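Local atomic coordinates of uncharacterized esterase YxiM (Bacillus subtilis, PDB entry 2O14), a protein that belongs to the GDSL (SGNH) family of lipolytic enzymes and is probably an esterase, although its substrate has not been established. Residues Q210-F215 and H247-A252; L238-T243 and N294-A299. All coordinates share one frame; numbering follows the deposited sequence.

Contacts 1 and 2 both lie in the GDSL hydrolase portion of the chain, their segments interleaved along the sequence and their centres about 10 Å apart. Contact 2 is buried and built on aromatic rings met by aliphatic groups; contact 1 runs from a buried carboxylate out to solvent and depends on charged side chains and backbone polar atoms. Asp242 of contact 2 joins them. Its OD2 probably accepts from Ala212 N at 2.8 Å, while Asp242 OD2 and Glu249 OE2 lie only 2.5 Å apart, so one of these acids is likely to carry a proton. Segment 238-243 thus touches both halves of contact 1 as well as 294-299, and its Ile240 side chain is about 7 Å from that of Ser171, the probable nucleophile.

Contact 1 of 2, residues Q210-F215 and H247-A252; sequences QIARGF and HKESEA
Glu249 reaches the first turn of helix 212-217 and takes the N-H of Arg213, a helix N-terminus met by a carboxylate from a loop more than 30 residues on in the SGNH-hydrolase fold. Ile211 holds the N-cap position but has no polar side chain; Glu249 OE1 instead accepts from Arg213 N at 3.2 Å, with an N-H...O angle of 155°, and Asp242 takes Ala212 N. The glutamate gets there because its CG stands anti to the backbone N (chi1 177°) and the chain stays extended beyond it. The helix N-terminus would probably stabilise charge on this buried carboxylate, whose other oxygen lies close to Asp242.

This inner part is close-packed. Ile211 CD1 lies 3.9 Å from Glu249 OE1, and Ala212 CB approaches the same oxygen at 4.0 Å. Ile211 CG2 sits over one face of the His247 imidazole, off centre toward the rim and 3.6 Å from CD2, a CH-pi contact. Ala212 turns its methyl onto Phe254 and Val257 of helix 251-266.

Toward solvent, where Lys248 is exposed, the contact thins out to the polar end of Arg213. Its chain bends at chi3 and passes Glu249, with NH1 3.4 Å from Glu249 CB, while NE forms a salt bridge to Glu253. NH1 at 3.0 Å and NH2 at 3.2 Å both donate to His247 O. An alanine in place of Arg213 would probably leave the His247 carbonyl without these two donors and Glu253 without its mate. The gripped oxygen, His247 O, lies just 2° out of the guanidinium plane.

Contact 2 of 2, residues L238-T243 and N294-A299; sequences LGINDT and NRWYRA
Ile240 lays its CG1 over the five-membered ring of Trp296, 3.7 Å from the centroid and 6° off the ring normal, a CH-pi contact made by the variable residue of the GxND sequence that marks block III of SGNH hydrolases. Arg295 CB lies against the opposite face of the indole. The Trp296 side chain is turned away from a staggered setting (chi1 -33°), which suggests that its ring is fitted to these neighbours at some torsional cost. Gly239 O approaches Trp296 CA at 3.3 Å, a C-H...O contact, and a CB on Gly239 would run into Trp296 O.

Thr243 serves both aromatics. Its OG1 stands between the backbone N and the carbonyl carbon (chi1 60°) and donates to Ile240 O at 2.8 Å, which fixes the side-chain rotation. The same hydroxyl oxygen lies at the indole edge, 3.6 Å from Trp296 CE3. CG2, held by that rotation, sits over the centre of the Tyr297 ring at 3.8 Å from its centroid. Asp242 CB packs against Tyr297 CE2 at 3.8 Å.

The two aromatic residues form the middle of a type I' turn leading into helix 298-307, with Tyr297 at the N-cap position of that helix. Trp296 NE1 hydrogen-bonds to Gln278 O beyond strand 271-275, Tyr297 OH to Glu249 O just before helix 251-266, and the facing loop follows strand 233-237 of the central parallel sheet.

Contact 1 of 2, residues Q210-F215 and H247-A252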
loop_
_atom_site.group_PDB
_atom_site.type_symbol
_atom_site.label_atom_id
_atom_site.label_comp_id
_atom_site.label_asym_id
_atom_site.label_seq_id
_atom_site.Cartn_x
_atom_site.Cartn_y
_atom_site.Cartn_z
ATOM N N GLN A 210 -10.156 -6.459 0.026
ATOM C CA GLN A 210 -9.624 -7.141 -1.151
ATOM C C GLN A 210 -9.528 -8.660 -1.023
ATOM O O GLN A 210 -9.356 -9.209 0.071
ATOM C CB GLN A 210 -8.247 -6.574 -1.515
ATOM C CG GLN A 210 -7.746 -7.019 -2.890
ATOM C CD GLN A 210 -8.694 -6.623 -4.006
ATOM O OE1 GLN A 210 -8.459 -5.650 -4.739
ATOM N NE2 GLN A 210 -9.788 -7.360 -4.130
ATOM N N ILE A 211 -9.655 -9.324 -2.167
ATOM C CA ILE A 211 -9.574 -10.777 -2.272
ATOM C C ILE A 211 -8.448 -11.068 -3.266
ATOM O O ILE A 211 -7.922 -10.147 -3.892
ATOM C CB ILE A 211 -10.899 -11.370 -2.816
ATOM C CG1 ILE A 211 -11.236 -10.731 -4.165
ATOM C CG2 ILE A 211 -12.046 -11.116 -1.822
ATOM C CD1 ILE A 211 -12.485 -11.306 -4.827
ATOM N N ALA A 212 -8.086 -12.336 -3.423
ATOM C CA ALA A 212 -7.015 -12.717 -4.341
ATOM C C ALA A 212 -7.281 -12.324 -5.797
ATOM O O ALA A 212 -6.408 -11.768 -6.467
ATOM C CB ALA A 212 -6.766 -14.229 -4.257
ATOM N N ARG A 213 -8.481 -12.625 -6.289
ATOM C CA ARG A 213 -8.829 -12.315 -7.675
ATOM C C ARG A 213 -8.646 -10.826 -7.958
ATOM O O ARG A 213 -8.017 -10.452 -8.947
ATOM C CB ARG A 213 -10.278 -12.720 -7.965
ATOM C CG ARG A 213 -10.654 -12.705 -9.439
ATOM C CD ARG A 213 -12.160 -12.730 -9.605
ATOM N NE ARG A 213 -12.781 -13.940 -9.070
ATOM C CZ ARG A 213 -13.861 -13.940 -8.290
ATOM N NH1 ARG A 213 -14.376 -15.084 -7.859
ATOM N NH2 ARG A 213 -14.411 -12.791 -7.914
ATOM N N GLY A 214 -9.196 -9.988 -7.085
ATOM C CA GLY A 214 -9.086 -8.548 -7.255
ATOM C C GLY A 214 -7.658 -8.030 -7.185
ATOM O O GLY A 214 -7.250 -7.205 -7.998
ATOM N N PHE A 215 -6.893 -8.504 -6.211
ATOM C CA PHE A 215 -5.515 -8.070 -6.066
ATOM C C PHE A 215 -4.761 -8.392 -7.351
ATOM O O PHE A 215 -3.949 -7.600 -7.827
ATOM C CB PHE A 215 -4.862 -8.780 -4.872
ATOM C CG PHE A 215 -3.570 -8.156 -4.431
ATOM C CD1 PHE A 215 -2.378 -8.444 -5.088
ATOM C CD2 PHE A 215 -3.553 -7.232 -3.386
ATOM C CE1 PHE A 215 -1.185 -7.813 -4.711
ATOM C CE2 PHE A 215 -2.373 -6.601 -3.005
ATOM C CZ PHE A 215 -1.186 -6.889 -3.668
ATOM N N HIS A 247 -18.446 -12.884 -3.363
ATOM C CA HIS A 247 -17.383 -12.834 -4.365
ATOM C C HIS A 247 -17.394 -14.090 -5.225
ATOM O O HIS A 247 -16.759 -14.139 -6.279
ATOM C CB HIS A 247 -16.008 -12.704 -3.694
ATOM C CG HIS A 247 -15.876 -11.506 -2.807
ATOM N ND1 HIS A 247 -16.020 -10.215 -3.270
ATOM C CD2 HIS A 247 -15.616 -11.402 -1.482
ATOM C CE1 HIS A 247 -15.855 -9.369 -2.269
ATOM N NE2 HIS A 247 -15.608 -10.064 -1.173
ATOM N N LYS A 248 -18.112 -15.109 -4.763
ATOM C CA LYS A 248 -18.210 -16.374 -5.479
ATOM C C LYS A 248 -16.821 -16.879 -5.861
ATOM O O LYS A 248 -16.582 -17.280 -6.996
ATOM C CB LYS A 248 -19.088 -16.197 -6.724
ATOM C CG LYS A 248 -20.476 -15.650 -6.388
ATOM C CD LYS A 248 -21.281 -15.281 -7.626
ATOM C CE LYS A 248 -21.846 -16.506 -8.317
ATOM N NZ LYS A 248 -22.775 -17.258 -7.425
ATOM N N GLU A 249 -15.902 -16.837 -4.900
ATOM C CA GLU A 249 -14.538 -17.297 -5.126
ATOM C C GLU A 249 -14.275 -18.508 -4.241
ATOM O O GLU A 249 -13.946 -18.364 -3.062
ATOM C CB GLU A 249 -13.532 -16.189 -4.800
ATOM C CG GLU A 249 -12.085 -16.633 -4.949
ATOM C CD GLU A 249 -11.094 -15.624 -4.398
ATOM O OE1 GLU A 249 -10.689 -14.703 -5.140
ATOM O OE2 GLU A 249 -10.729 -15.749 -3.214
ATOM N N SER A 250 -14.430 -19.699 -4.817
ATOM C CA SER A 250 -14.234 -20.943 -4.083
ATOM C C SER A 250 -12.808 -21.053 -3.580
ATOM O O SER A 250 -11.923 -20.309 -4.015
ATOM C CB SER A 250 -14.532 -22.147 -4.979
ATOM O OG SER A 250 -13.495 -22.331 -5.931
ATOM N N GLU A 251 -12.584 -21.986 -2.660
ATOM C CA GLU A 251 -11.248 -22.185 -2.127
ATOM C C GLU A 251 -10.359 -22.620 -3.283
ATOM O O GLU A 251 -9.188 -22.254 -3.358
ATOM C CB GLU A 251 -11.253 -23.255 -1.030
ATOM C CG GLU A 251 -9.951 -23.300 -0.241
ATOM C CD GLU A 251 -10.026 -24.190 0.984
ATOM O OE1 GLU A 251 -11.138 -24.372 1.529
ATOM O OE2 GLU A 251 -8.965 -24.689 1.414
ATOM N N ALA A 252 -10.932 -23.396 -4.195
ATOM C CA ALA A 252 -10.191 -23.866 -5.356
ATOM C C ALA A 252 -9.733 -22.681 -6.209
ATOM O O ALA A 252 -8.567 -22.610 -6.600
ATOM C CB ALA A 252 -11.059 -24.807 -6.185
#

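Contact 2 of 2, residues L238-T243 and N294-A299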
loop_
_atom_site.group_PDB
_atom_site.type_symbol
_atom_site.label_atom_id
_atom_site.label_comp_id
_atom_site.label_asym_id
_atom_site.label_seq_id
_atom_site.Cartn_x
_atom_site.Cartn_y
_atom_site.Cartn_z
ATOM N N LEU A 238 -3.910 -12.895 2.295
ATOM C CA LEU A 238 -5.295 -12.752 1.867
ATOM C C LEU A 238 -6.024 -14.020 2.282
ATOM O O LEU A 238 -5.395 -14.994 2.700
ATOM C CB LEU A 238 -5.372 -12.569 0.344
ATOM C CG LEU A 238 -4.846 -11.243 -0.220
ATOM C CD1 LEU A 238 -4.727 -11.334 -1.733
ATOM C CD2 LEU A 238 -5.782 -10.106 0.175
ATOM N N GLY A 239 -7.348 -14.010 2.178
ATOM C CA GLY A 239 -8.120 -15.178 2.555
ATOM C C GLY A 239 -9.335 -14.823 3.393
ATOM O O GLY A 239 -10.317 -15.571 3.426
ATOM N N ILE A 240 -9.279 -13.678 4.065
ATOM C CA ILE A 240 -10.384 -13.250 4.906
ATOM C C ILE A 240 -11.636 -12.956 4.082
ATOM O O ILE A 240 -12.663 -13.622 4.236
ATOM C CB ILE A 240 -9.996 -12.002 5.734
ATOM C CG1 ILE A 240 -8.836 -12.345 6.671
ATOM C CG2 ILE A 240 -11.193 -11.512 6.546
ATOM C CD1 ILE A 240 -8.354 -11.168 7.504
ATOM N N ASN A 241 -11.543 -11.969 3.198
ATOM C CA ASN A 241 -12.670 -11.575 2.356
ATOM C C ASN A 241 -12.988 -12.631 1.306
ATOM O O ASN A 241 -14.118 -12.727 0.818
ATOM C CB ASN A 241 -12.354 -10.236 1.680
ATOM C CG ASN A 241 -12.138 -9.119 2.690
ATOM O OD1 ASN A 241 -13.095 -8.534 3.201
ATOM N ND2 ASN A 241 -10.879 -8.835 2.997
ATOM N N ASP A 242 -11.985 -13.431 0.968
ATOM C CA ASP A 242 -12.148 -14.476 -0.025
ATOM C C ASP A 242 -13.212 -15.507 0.350
ATOM O O ASP A 242 -13.808 -16.134 -0.531
ATOM C CB ASP A 242 -10.807 -15.172 -0.255
ATOM C CG ASP A 242 -9.714 -14.198 -0.658
ATOM O OD1 ASP A 242 -9.297 -13.381 0.187
ATOM O OD2 ASP A 242 -9.283 -14.240 -1.827
ATOM N N THR A 243 -13.458 -15.679 1.646
ATOM C CA THR A 243 -14.443 -16.652 2.104
ATOM C C THR A 243 -15.878 -16.135 2.037
ATOM O O THR A 243 -16.828 -16.907 2.193
ATOM C CB THR A 243 -14.153 -17.122 3.552
ATOM O OG1 THR A 243 -14.175 -15.997 4.440
ATOM C CG2 THR A 243 -12.791 -17.805 3.627
ATOM N N ASN A 294 -9.082 -23.017 11.094
ATOM C CA ASN A 294 -9.820 -23.331 9.869
ATOM C C ASN A 294 -10.404 -22.115 9.159
ATOM O O ASN A 294 -11.180 -22.260 8.218
ATOM C CB ASN A 294 -10.948 -24.316 10.172
ATOM C CG ASN A 294 -10.445 -25.588 10.825
ATOM O OD1 ASN A 294 -9.651 -26.330 10.242
ATOM N ND2 ASN A 294 -10.901 -25.842 12.048
ATOM N N ARG A 295 -10.028 -20.922 9.600
ATOM C CA ARG A 295 -10.545 -19.702 8.990
ATOM C C ARG A 295 -9.747 -19.204 7.790
ATOM O O ARG A 295 -8.584 -19.563 7.597
ATOM C CB ARG A 295 -10.593 -18.564 10.015
ATOM C CG ARG A 295 -11.703 -18.637 11.045
ATOM C CD ARG A 295 -11.731 -17.332 11.819
ATOM N NE ARG A 295 -12.778 -17.273 12.833
ATOM C CZ ARG A 295 -14.076 -17.144 12.580
ATOM N NH1 ARG A 295 -14.516 -17.058 11.330
ATOM N NH2 ARG A 295 -14.937 -17.085 13.591
ATOM N N TRP A 296 -10.405 -18.375 6.985
ATOM C CA TRP A 296 -9.797 -17.732 5.830
ATOM C C TRP A 296 -9.004 -18.623 4.865
ATOM O O TRP A 296 -7.914 -18.241 4.437
ATOM C CB TRP A 296 -8.881 -16.618 6.339
ATOM C CG TRP A 296 -9.361 -15.944 7.611
ATOM C CD1 TRP A 296 -8.593 -15.590 8.683
ATOM C CD2 TRP A 296 -10.690 -15.477 7.902
ATOM N NE1 TRP A 296 -9.354 -14.925 9.620
ATOM C CE2 TRP A 296 -10.643 -14.843 9.166
ATOM C CE3 TRP A 296 -11.912 -15.529 7.216
ATOM C CZ2 TRP A 296 -11.774 -14.263 9.759
ATOM C CZ3 TRP A 296 -13.038 -14.950 7.805
ATOM C CH2 TRP A 296 -12.959 -14.326 9.065
ATOM N N TYR A 297 -9.541 -19.791 4.515
ATOM C CA TYR A 297 -8.862 -20.719 3.598
ATOM C C TYR A 297 -7.421 -21.059 3.998
ATOM O O TYR A 297 -6.586 -21.342 3.136
ATOM C CB TYR A 297 -8.832 -20.166 2.165
ATOM C CG TYR A 297 -10.180 -20.016 1.491
ATOM C CD1 TYR A 297 -11.247 -20.858 1.803
ATOM C CD2 TYR A 297 -10.373 -19.051 0.501
ATOM C CE1 TYR A 297 -12.471 -20.740 1.145
ATOM C CE2 TYR A 297 -11.588 -18.928 -0.164
ATOM C CZ TYR A 297 -12.634 -19.773 0.162
ATOM O OH TYR A 297 -13.840 -19.642 -0.495
ATOM N N ARG A 298 -7.132 -21.039 5.296
ATOM C CA ARG A 298 -5.789 -21.348 5.789
ATOM C C ARG A 298 -5.208 -22.621 5.188
ATOM O O ARG A 298 -4.022 -22.680 4.867
ATOM C CB ARG A 298 -5.798 -21.468 7.317
ATOM C CG ARG A 298 -4.477 -21.944 7.915
ATOM C CD ARG A 298 -4.378 -21.613 9.396
ATOM N NE ARG A 298 -3.156 -22.151 9.994
ATOM C CZ ARG A 298 -2.989 -23.422 10.340
ATOM N NH1 ARG A 298 -3.967 -24.296 10.156
ATOM N NH2 ARG A 298 -1.838 -23.822 10.857
ATOM N N ALA A 299 -6.046 -23.641 5.039
ATOM C CA ALA A 299 -5.605 -24.918 4.490
ATOM C C ALA A 299 -4.902 -24.767 3.136
ATOM O O ALA A 299 -3.853 -25.374 2.900
ATOM C CB ALA A 299 -6.801 -25.864 4.363
#